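Local coordinates for Non-structural protein 9 (Avian infectious bronchitis virus, PDB 5C94) that binds RNA and forms a homodimer, probably serving as an RNA-binding component of the coronavirus replicase, at residues Cys19-Val30 / Ile48-Ser59; Lys77-Val86 / Leu106-Gln116. All coordinates share one frame; numbering follows the deposited sequence.

Contact 1: Cys19-Val30 / Ile48-Ser59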
loop_
_atom_site.group_PDB
_atom_site.type_symbol
_atom_site.label_atom_id
_atom_site.label_comp_id
_atom_site.label_asym_id
_atom_site.label_seq_id
_atom_site.Cartn_x
_atom_site.Cartn_y
_atom_site.Cartn_z
ATOM N N CYS A 19 -16.566 -3.313 -12.024
ATOM C CA CYS A 19 -17.652 -2.496 -11.515
ATOM C C CYS A 19 -18.011 -1.535 -12.611
ATOM O O CYS A 19 -17.457 -1.613 -13.704
ATOM C CB CYS A 19 -17.257 -1.738 -10.256
ATOM S SG CYS A 19 -15.968 -0.489 -10.534
ATOM N N VAL A 20 -18.919 -0.613 -12.312
ATOM C CA VAL A 20 -19.316 0.404 -13.276
ATOM C C VAL A 20 -19.120 1.778 -12.653
ATOM O O VAL A 20 -19.146 1.922 -11.438
ATOM C CB VAL A 20 -20.792 0.223 -13.740
ATOM C CG1 VAL A 20 -20.953 -1.072 -14.503
ATOM C CG2 VAL A 20 -21.731 0.221 -12.544
ATOM N N ALA A 21 -18.921 2.782 -13.497
ATOM C CA ALA A 21 -18.677 4.141 -13.047
ATOM C C ALA A 21 -19.223 5.084 -14.102
ATOM O O ALA A 21 -19.601 4.645 -15.189
ATOM C CB ALA A 21 -17.195 4.377 -12.814
ATOM N N GLY A 22 -19.276 6.374 -13.780
ATOM C CA GLY A 22 -19.871 7.358 -14.667
ATOM C C GLY A 22 -19.505 8.777 -14.276
ATOM O O GLY A 22 -18.838 8.995 -13.254
ATOM N N VAL A 23 -19.916 9.753 -15.085
ATOM C CA VAL A 23 -19.641 11.133 -14.719
ATOM C C VAL A 23 -20.649 11.637 -13.666
ATOM O O VAL A 23 -20.421 12.650 -13.021
ATOM C CB VAL A 23 -19.632 12.053 -15.955
ATOM C CG1 VAL A 23 -18.807 11.432 -17.061
ATOM C CG2 VAL A 23 -21.042 12.320 -16.418
ATOM N N ASP A 24 -21.752 10.915 -13.492
ATOM C CA ASP A 24 -22.643 11.119 -12.352
ATOM C C ASP A 24 -23.372 9.813 -12.025
ATOM O O ASP A 24 -23.325 8.856 -12.808
ATOM C CB ASP A 24 -23.655 12.239 -12.624
ATOM C CG ASP A 24 -24.517 11.978 -13.850
ATOM O OD1 ASP A 24 -25.219 10.939 -13.900
ATOM O OD2 ASP A 24 -24.508 12.833 -14.756
ATOM N N GLN A 25 -24.068 9.781 -10.890
ATOM C CA GLN A 25 -24.685 8.547 -10.410
ATOM C C GLN A 25 -25.791 8.003 -11.322
ATOM O O GLN A 25 -26.052 6.792 -11.364
ATOM C CB GLN A 25 -25.231 8.772 -9.008
ATOM C CG GLN A 25 -26.385 7.868 -8.649
ATOM C CD GLN A 25 -26.802 8.025 -7.221
ATOM O OE1 GLN A 25 -26.106 8.666 -6.424
ATOM N NE2 GLN A 25 -27.935 7.427 -6.871
ATOM N N ALA A 26 -26.466 8.876 -12.033
ATOM C CA ALA A 26 -27.499 8.458 -12.938
ATOM C C ALA A 26 -26.952 7.824 -14.210
ATOM O O ALA A 26 -27.657 7.218 -14.941
ATOM C CB ALA A 26 -28.407 9.617 -13.261
ATOM N N HIS A 27 -25.663 7.939 -14.427
ATOM C CA HIS A 27 -25.059 7.465 -15.652
ATOM C C HIS A 27 -23.767 6.689 -15.402
ATOM O O HIS A 27 -22.736 7.101 -15.828
ATOM C CB HIS A 27 -24.858 8.639 -16.639
ATOM C CG HIS A 27 -26.111 9.399 -16.940
ATOM N ND1 HIS A 27 -26.517 10.478 -16.202
ATOM C CD2 HIS A 27 -27.065 9.209 -17.864
ATOM C CE1 HIS A 27 -27.656 10.924 -16.657
ATOM N NE2 HIS A 27 -28.003 10.179 -17.676
ATOM N N CYS A 28 -23.841 5.563 -14.714
ATOM C CA CYS A 28 -22.660 4.747 -14.431
ATOM C C CYS A 28 -22.636 3.663 -15.493
ATOM O O CYS A 28 -23.017 2.519 -15.243
ATOM C CB CYS A 28 -22.692 4.098 -13.049
ATOM S SG CYS A 28 -22.378 5.256 -11.735
ATOM N N SER A 29 -22.187 4.027 -16.683
ATOM C CA SER A 29 -22.242 3.126 -17.816
ATOM C C SER A 29 -20.861 2.697 -18.278
ATOM O O SER A 29 -20.729 2.029 -19.307
ATOM C CB SER A 29 -22.992 3.794 -18.968
ATOM O OG SER A 29 -22.297 4.959 -19.405
ATOM N N VAL A 30 -19.835 3.105 -17.535
ATOM C CA VAL A 30 -18.467 2.819 -17.921
ATOM C C VAL A 30 -17.870 1.694 -17.090
ATOM O O VAL A 30 -17.554 1.890 -15.909
ATOM C CB VAL A 30 -17.575 4.065 -17.792
ATOM C CG1 VAL A 30 -16.130 3.756 -18.261
ATOM C CG2 VAL A 30 -18.170 5.207 -18.579
ATOM N N ILE A 48 -10.982 2.789 -8.002
ATOM C CA ILE A 48 -11.271 2.200 -9.307
ATOM C C ILE A 48 -10.244 2.704 -10.313
ATOM O O ILE A 48 -9.648 3.765 -10.109
ATOM C CB ILE A 48 -12.707 2.514 -9.807
ATOM C CG1 ILE A 48 -12.809 3.958 -10.285
ATOM C CG2 ILE A 48 -13.770 2.188 -8.731
ATOM C CD1 ILE A 48 -13.821 4.145 -11.386
ATOM N N THR A 49 -9.994 1.918 -11.358
ATOM C CA THR A 49 -9.175 2.382 -12.476
ATOM C C THR A 49 -9.948 2.386 -13.794
ATOM O O THR A 49 -10.885 1.599 -13.998
ATOM C CB THR A 49 -7.895 1.534 -12.661
ATOM O OG1 THR A 49 -8.236 0.148 -12.803
ATOM C CG2 THR A 49 -6.962 1.725 -11.480
ATOM N N SER A 50 -9.540 3.275 -14.693
ATOM C CA SER A 50 -10.248 3.455 -15.947
ATOM C C SER A 50 -9.406 4.211 -16.957
ATOM O O SER A 50 -8.488 4.938 -16.584
ATOM C CB SER A 50 -11.570 4.197 -15.700
ATOM O OG SER A 50 -12.284 4.372 -16.914
ATOM N N SER A 51 -9.732 4.051 -18.234
ATOM C CA SER A 51 -9.098 4.845 -19.289
ATOM C C SER A 51 -9.731 6.227 -19.343
ATOM O O SER A 51 -9.146 7.185 -19.839
ATOM C CB SER A 51 -9.251 4.162 -20.635
ATOM O OG SER A 51 -10.545 3.588 -20.743
ATOM N N ASN A 52 -10.956 6.299 -18.843
ATOM C CA ASN A 52 -11.735 7.526 -18.781
ATOM C C ASN A 52 -11.313 8.427 -17.599
ATOM O O ASN A 52 -11.348 7.998 -16.444
ATOM C CB ASN A 52 -13.217 7.143 -18.676
ATOM C CG ASN A 52 -14.160 8.317 -18.854
ATOM O OD1 ASN A 52 -13.935 9.421 -18.332
ATOM N ND2 ASN A 52 -15.266 8.065 -19.557
ATOM N N PRO A 53 -10.926 9.681 -17.887
ATOM C CA PRO A 53 -10.513 10.666 -16.871
ATOM C C PRO A 53 -11.653 11.474 -16.236
ATOM O O PRO A 53 -11.395 12.287 -15.346
ATOM C CB PRO A 53 -9.608 11.616 -17.660
ATOM C CG PRO A 53 -10.242 11.629 -19.037
ATOM C CD PRO A 53 -10.699 10.177 -19.257
ATOM N N ASN A 54 -12.890 11.261 -16.664
ATOM C CA ASN A 54 -13.964 12.147 -16.229
ATOM C C ASN A 54 -14.932 11.559 -15.231
ATOM O O ASN A 54 -15.988 12.148 -14.985
ATOM C CB ASN A 54 -14.752 12.618 -17.435
ATOM C CG ASN A 54 -13.878 13.276 -18.451
ATOM O OD1 ASN A 54 -13.268 14.304 -18.170
ATOM N ND2 ASN A 54 -13.797 12.689 -19.638
ATOM N N LEU A 55 -14.586 10.409 -14.662
ATOM C CA LEU A 55 -15.506 9.704 -13.783
ATOM C C LEU A 55 -15.664 10.424 -12.448
ATOM O O LEU A 55 -14.718 11.055 -11.957
ATOM C CB LEU A 55 -15.031 8.276 -13.564
ATOM C CG LEU A 55 -14.805 7.500 -14.857
ATOM C CD1 LEU A 55 -14.292 6.121 -14.536
ATOM C CD2 LEU A 55 -16.090 7.425 -15.676
ATOM N N LYS A 56 -16.857 10.358 -11.882
ATOM C CA LYS A 56 -17.147 10.974 -10.605
ATOM C C LYS A 56 -17.800 10.077 -9.594
ATOM O O LYS A 56 -17.812 10.377 -8.449
ATOM C CB LYS A 56 -18.132 12.123 -10.754
ATOM C CG LYS A 56 -17.658 13.389 -11.429
ATOM C CD LYS A 56 -16.262 13.767 -11.045
ATOM C CE LYS A 56 -16.106 15.246 -10.857
ATOM N NZ LYS A 56 -15.996 15.613 -9.423
ATOM N N VAL A 57 -18.374 8.988 -10.039
ATOM C CA VAL A 57 -19.185 8.111 -9.182
ATOM C C VAL A 57 -18.899 6.657 -9.581
ATOM O O VAL A 57 -18.744 6.345 -10.768
ATOM C CB VAL A 57 -20.728 8.396 -9.250
ATOM C CG1 VAL A 57 -21.538 7.374 -8.461
ATOM C CG2 VAL A 57 -21.052 9.796 -8.762
ATOM N N ALA A 58 -18.815 5.763 -8.605
ATOM C CA ALA A 58 -18.661 4.346 -8.921
ATOM C C ALA A 58 -19.814 3.565 -8.331
ATOM O O ALA A 58 -20.496 4.036 -7.406
ATOM C CB ALA A 58 -17.342 3.807 -8.408
ATOM N N SER A 59 -20.036 2.368 -8.866
ATOM C CA SER A 59 -21.129 1.537 -8.378
ATOM C C SER A 59 -20.790 0.052 -8.365
ATOM O O SER A 59 -20.102 -0.470 -9.253
ATOM C CB SER A 59 -22.385 1.774 -9.212
ATOM O OG SER A 59 -23.516 1.259 -8.543
#

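Contact 2: Lys77-Val86 / Leu106-Gln116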
loop_
_atom_site.group_PDB
_atom_site.type_symbol
_atom_site.label_atom_id
_atom_site.label_comp_id
_atom_site.label_asym_id
_atom_site.label_seq_id
_atom_site.Cartn_x
_atom_site.Cartn_y
_atom_site.Cartn_z
ATOM N N LYS A 77 -2.930 9.865 -12.337
ATOM C CA LYS A 77 -2.711 9.080 -13.539
ATOM C C LYS A 77 -1.392 8.325 -13.513
ATOM O O LYS A 77 -0.438 8.752 -12.901
ATOM C CB LYS A 77 -2.823 9.959 -14.786
ATOM C CG LYS A 77 -2.277 11.319 -14.663
ATOM C CD LYS A 77 -2.360 12.019 -16.012
ATOM C CE LYS A 77 -1.708 13.393 -15.954
ATOM N NZ LYS A 77 -2.324 14.257 -14.895
ATOM N N PHE A 78 -1.370 7.179 -14.175
ATOM C CA PHE A 78 -0.179 6.341 -14.239
ATOM C C PHE A 78 -0.004 5.763 -15.636
ATOM O O PHE A 78 -0.981 5.593 -16.365
ATOM C CB PHE A 78 -0.260 5.176 -13.244
ATOM C CG PHE A 78 -0.354 5.589 -11.803
ATOM C CD1 PHE A 78 0.773 6.012 -11.108
ATOM C CD2 PHE A 78 -1.557 5.498 -11.124
ATOM C CE1 PHE A 78 0.703 6.364 -9.762
ATOM C CE2 PHE A 78 -1.642 5.849 -9.784
ATOM C CZ PHE A 78 -0.508 6.281 -9.104
ATOM N N GLY A 79 1.234 5.444 -16.002
ATOM C CA GLY A 79 1.459 4.544 -17.117
ATOM C C GLY A 79 1.611 3.135 -16.553
ATOM O O GLY A 79 2.514 2.882 -15.756
ATOM N N MET A 80 0.740 2.214 -16.948
ATOM C CA MET A 80 0.800 0.857 -16.402
ATOM C C MET A 80 1.119 -0.194 -17.454
ATOM O O MET A 80 0.643 -0.110 -18.590
ATOM C CB MET A 80 -0.515 0.498 -15.725
ATOM C CG MET A 80 -0.878 1.449 -14.622
ATOM S SD MET A 80 -2.180 0.788 -13.591
ATOM C CE MET A 80 -2.516 2.242 -12.599
ATOM N N LYS A 81 1.928 -1.176 -17.056
ATOM C CA LYS A 81 2.198 -2.366 -17.859
ATOM C C LYS A 81 0.937 -3.179 -18.065
ATOM O O LYS A 81 0.330 -3.641 -17.100
ATOM C CB LYS A 81 3.245 -3.268 -17.194
ATOM C CG LYS A 81 4.690 -2.854 -17.354
ATOM C CD LYS A 81 5.588 -4.095 -17.312
ATOM C CE LYS A 81 6.771 -3.938 -16.351
ATOM N NZ LYS A 81 7.426 -5.251 -16.035
ATOM N N VAL A 82 0.553 -3.363 -19.321
ATOM C CA VAL A 82 -0.566 -4.229 -19.691
ATOM C C VAL A 82 -0.125 -5.122 -20.853
ATOM O O VAL A 82 -0.307 -4.769 -22.019
ATOM C CB VAL A 82 -1.817 -3.408 -20.082
ATOM C CG1 VAL A 82 -2.968 -4.321 -20.396
ATOM C CG2 VAL A 82 -2.189 -2.441 -18.959
ATOM N N GLY A 83 0.479 -6.262 -20.534
ATOM C CA GLY A 83 1.054 -7.119 -21.556
ATOM C C GLY A 83 2.394 -6.581 -22.032
ATOM O O GLY A 83 3.273 -6.295 -21.210
ATOM N N ASP A 84 2.563 -6.462 -23.352
ATOM C CA ASP A 84 3.727 -5.783 -23.936
ATOM C C ASP A 84 3.424 -4.310 -24.191
ATOM O O ASP A 84 4.253 -3.588 -24.759
ATOM C CB ASP A 84 4.172 -6.431 -25.254
ATOM C CG ASP A 84 4.874 -7.761 -25.057
ATOM O OD1 ASP A 84 5.277 -8.075 -23.916
ATOM O OD2 ASP A 84 5.044 -8.482 -26.062
ATOM N N LYS A 85 2.230 -3.877 -23.785
ATOM C CA LYS A 85 1.807 -2.494 -23.994
ATOM C C LYS A 85 1.890 -1.664 -22.695
ATOM O O LYS A 85 1.797 -2.204 -21.586
ATOM C CB LYS A 85 0.386 -2.456 -24.574
ATOM N N VAL A 86 2.104 -0.359 -22.842
ATOM C CA VAL A 86 2.035 0.560 -21.712
ATOM C C VAL A 86 0.848 1.483 -21.929
ATOM O O VAL A 86 0.733 2.100 -22.985
ATOM C CB VAL A 86 3.316 1.381 -21.561
ATOM C CG1 VAL A 86 3.159 2.392 -20.445
ATOM C CG2 VAL A 86 4.503 0.471 -21.291
ATOM N N LEU A 106 -1.850 1.517 -3.832
ATOM C CA LEU A 106 -0.660 2.031 -4.512
ATOM C C LEU A 106 0.449 0.992 -4.463
ATOM O O LEU A 106 1.165 0.786 -5.447
ATOM C CB LEU A 106 -0.177 3.349 -3.891
ATOM C CG LEU A 106 -1.081 4.570 -4.075
ATOM C CD1 LEU A 106 -0.514 5.769 -3.327
ATOM C CD2 LEU A 106 -1.283 4.904 -5.550
ATOM N N GLY A 107 0.586 0.347 -3.310
ATOM C CA GLY A 107 1.572 -0.696 -3.141
ATOM C C GLY A 107 1.306 -1.855 -4.087
ATOM O O GLY A 107 2.241 -2.396 -4.671
ATOM N N ALA A 108 0.036 -2.227 -4.247
ATOM C CA ALA A 108 -0.321 -3.406 -5.041
ATOM C C ALA A 108 -0.023 -3.202 -6.520
ATOM O O ALA A 108 0.271 -4.159 -7.233
ATOM C CB ALA A 108 -1.787 -3.763 -4.859
ATOM N N ILE A 109 -0.079 -1.959 -6.983
ATOM C CA ILE A 109 0.109 -1.686 -8.413
ATOM C C ILE A 109 1.516 -1.192 -8.729
ATOM O O ILE A 109 1.864 -1.018 -9.894
ATOM C CB ILE A 109 -0.912 -0.645 -8.933
ATOM C CG1 ILE A 109 -0.654 0.720 -8.280
ATOM C CG2 ILE A 109 -2.351 -1.125 -8.686
ATOM C CD1 ILE A 109 -1.578 1.805 -8.746
ATOM N N SER A 110 2.335 -0.985 -7.704
ATOM C CA SER A 110 3.661 -0.416 -7.926
ATOM C C SER A 110 4.533 -1.241 -8.887
ATOM O O SER A 110 5.306 -0.690 -9.659
ATOM C CB SER A 110 4.400 -0.228 -6.597
ATOM O OG SER A 110 4.330 -1.393 -5.805
ATOM N N ASN A 111 4.382 -2.558 -8.818
ATOM C CA ASN A 111 5.069 -3.500 -9.701
ATOM C C ASN A 111 4.797 -3.224 -11.173
ATOM O O ASN A 111 5.582 -3.579 -12.045
ATOM C CB ASN A 111 4.626 -4.927 -9.359
ATOM C CG ASN A 111 3.175 -4.979 -8.905
ATOM O OD1 ASN A 111 2.858 -4.556 -7.781
ATOM N ND2 ASN A 111 2.285 -5.471 -9.776
ATOM N N VAL A 112 3.677 -2.561 -11.424
ATOM C CA VAL A 112 3.082 -2.503 -12.738
ATOM C C VAL A 112 3.044 -1.056 -13.247
ATOM O O VAL A 112 2.761 -0.793 -14.417
ATOM C CB VAL A 112 1.677 -3.198 -12.656
ATOM C CG1 VAL A 112 0.527 -2.300 -13.039
ATOM C CG2 VAL A 112 1.684 -4.496 -13.453
ATOM N N VAL A 113 3.398 -0.126 -12.365
ATOM C CA VAL A 113 3.496 1.294 -12.711
ATOM C C VAL A 113 4.847 1.661 -13.313
ATOM O O VAL A 113 5.879 1.514 -12.652
ATOM C CB VAL A 113 3.275 2.187 -11.477
ATOM C CG1 VAL A 113 3.640 3.641 -11.802
ATOM C CG2 VAL A 113 1.826 2.051 -10.969
ATOM N N VAL A 114 4.855 2.164 -14.548
ATOM C CA VAL A 114 6.127 2.502 -15.184
ATOM C C VAL A 114 6.270 3.983 -15.577
ATOM O O VAL A 114 7.355 4.414 -15.985
ATOM C CB VAL A 114 6.367 1.610 -16.426
ATOM C CG1 VAL A 114 6.299 0.145 -16.019
ATOM C CG2 VAL A 114 5.352 1.888 -17.490
ATOM N N LEU A 115 5.191 4.758 -15.451
ATOM C CA LEU A 115 5.257 6.212 -15.600
ATOM C C LEU A 115 4.388 6.848 -14.526
ATOM O O LEU A 115 3.328 6.316 -14.218
ATOM C CB LEU A 115 4.780 6.661 -16.992
ATOM C CG LEU A 115 5.456 6.091 -18.244
ATOM C CD1 LEU A 115 4.703 6.488 -19.520
ATOM C CD2 LEU A 115 6.908 6.526 -18.322
ATOM N N GLN A 116 4.816 7.984 -13.972
ATOM C CA GLN A 116 3.991 8.716 -12.997
ATOM C C GLN A 116 4.353 10.197 -12.874
ATOM O O GLN A 116 5.020 10.744 -13.755
ATOM C CB GLN A 116 4.081 8.051 -11.624
ATOM C CG GLN A 116 5.474 7.930 -11.033
ATOM C CD GLN A 116 5.537 6.861 -9.921
ATOM O OE1 GLN A 116 6.539 6.160 -9.792
ATOM N NE2 GLN A 116 4.459 6.730 -9.133
#

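Contact 1: Cys19-Val30 / Ile48-Ser59
Ala-21 turns its methyl into a small apolar cluster formed by the other segment: CB lies 3.7 Å from Ile-48 CD1 and 3.8 Å from Leu-55 CD1, with Ala-58 CB beside them. Ala-21 CA and Ala-58 CA lie 4.1 Å apart in a non-hydrogen-bonded pair, so the small methyls of two alanines suit this spot, while the branched Ile-48 and Leu-55 fill in from the side. Ile-48 sends CG1 between its backbone N and carbonyl carbon (chi1 75°); from there CD1 meets Ala-21, while CG2 touches Cys-19 SG. On the opposite face Val-57 sets its two methyls against the backbone of Asp-24 and Gln-25, with CG2 3.7 Å from Gln-25 N; CG1 also meets Cys-28 SG. Val-20 CG2 packs on Ser-59 CB.

Between these faces the strands pair antiparallel. Val-20 and Ser-59 exchange two backbone bonds, and Gly-22 N donates to Val-57 O. Gly-22 O is gripped twice, by Lys-56 N at 2.8 Å in an almost straight bond (178°) and by Val-57 N at 3.2 Å, which makes a classic beta bulge. Having no side chain, Gly-22 leaves room for the carbonyl of His-27 as the 23-29 loop folds back.

This is structural strand pairing within the barrel-like nsp9 fold, with the end of strand 42-50 packed alongside. Strand 57-61 is flanked on its other side by strand 67-71, where Ser-59 OG bonds Gln-67 NE2 and Ile-68 O. Strand 30-39 pairs with the other edge of 12-22, and Leu-72 closes over Ile-48, Leu-55 and Ala-58.

Contact 2: Lys77-Val86 / Leu106-Gln116
Gly-79 and Leu-115 hold the short C-terminal strand against strand 76-82. Gly-79 N donates to Leu-115 O at 2.9 Å, coming from well above the carbonyl plane (38° out of it) and so away from a lone pair. In return Gly-79 O takes two donors, Val-114 N at 2.7 Å and, more loosely, Leu-115 N at 3.3 Å; two residues thus face one, a classic beta bulge. Beyond it, Lys-81 N reaches Val-112 O at 2.8 Å, with the donor in the carbonyl plane. Glycine suits this place because Leu-115 CB crowds the position that a CB on residue 79 would take.

Phe-78 and Met-80 carry the apolar packing. With CG anti to the carbonyl carbon (chi1 -62°), the Phe-78 ring is directed toward the helix: CZ meets Leu-106 CD2 at 3.9 Å, and CE2 approaches Ile-109 CD1. On the strand side, Phe-78 CD1 lies 3.8 Å from Val-113 CG1. Gln-116 comes to the ring edge with NE2 in the ring plane, its amide turned 67° from the ring. Met-80 is long and extended, which lets CE reach Ile-109 CD1 (4.0 Å) while CB and SD rest against Val-112 CG1. Toward the surface, the Val-114 side chain crosses that of Lys-81 at about a right angle, CG1 against CG, while Val-114 CG2 meets Val-86 CG1 tip to tip at 3.7 Å.

Backbone bonds therefore set the register, while apolar side chains join the C-terminal part of helix 99-109 to the sheet. Phe-78 packs on Met-10 and Leu-106 on Met-104, both of the second subunit, consistent with the helix-mediated dimer of the nsp9 family: the same apolar layer that seats the helix contributes to subunit association.

Overall arrangement
Contact 1 and contact 2 lie at separate places on one antiparallel sheet and follow one another along the chain. Their centres stand 21 Å apart and their nearest atoms about 5 Å apart, without touching. Strands 42-50 and 85-93, one from each contact, are neighbours in the sheet, so the two contacts share one hydrogen-bonded framework. Contact 1 joins strands toward the 67-71 edge and touches no other chain of the dimer, whereas contact 2 adds the opposite outermost strand, 113-115, and reaches the second subunit. Bound PEG, probably from the crystallisation liquor, lies about 3 Å (nearest atoms) from the side chains of Val-20 and Gln-116; it is no evidence of where RNA binds.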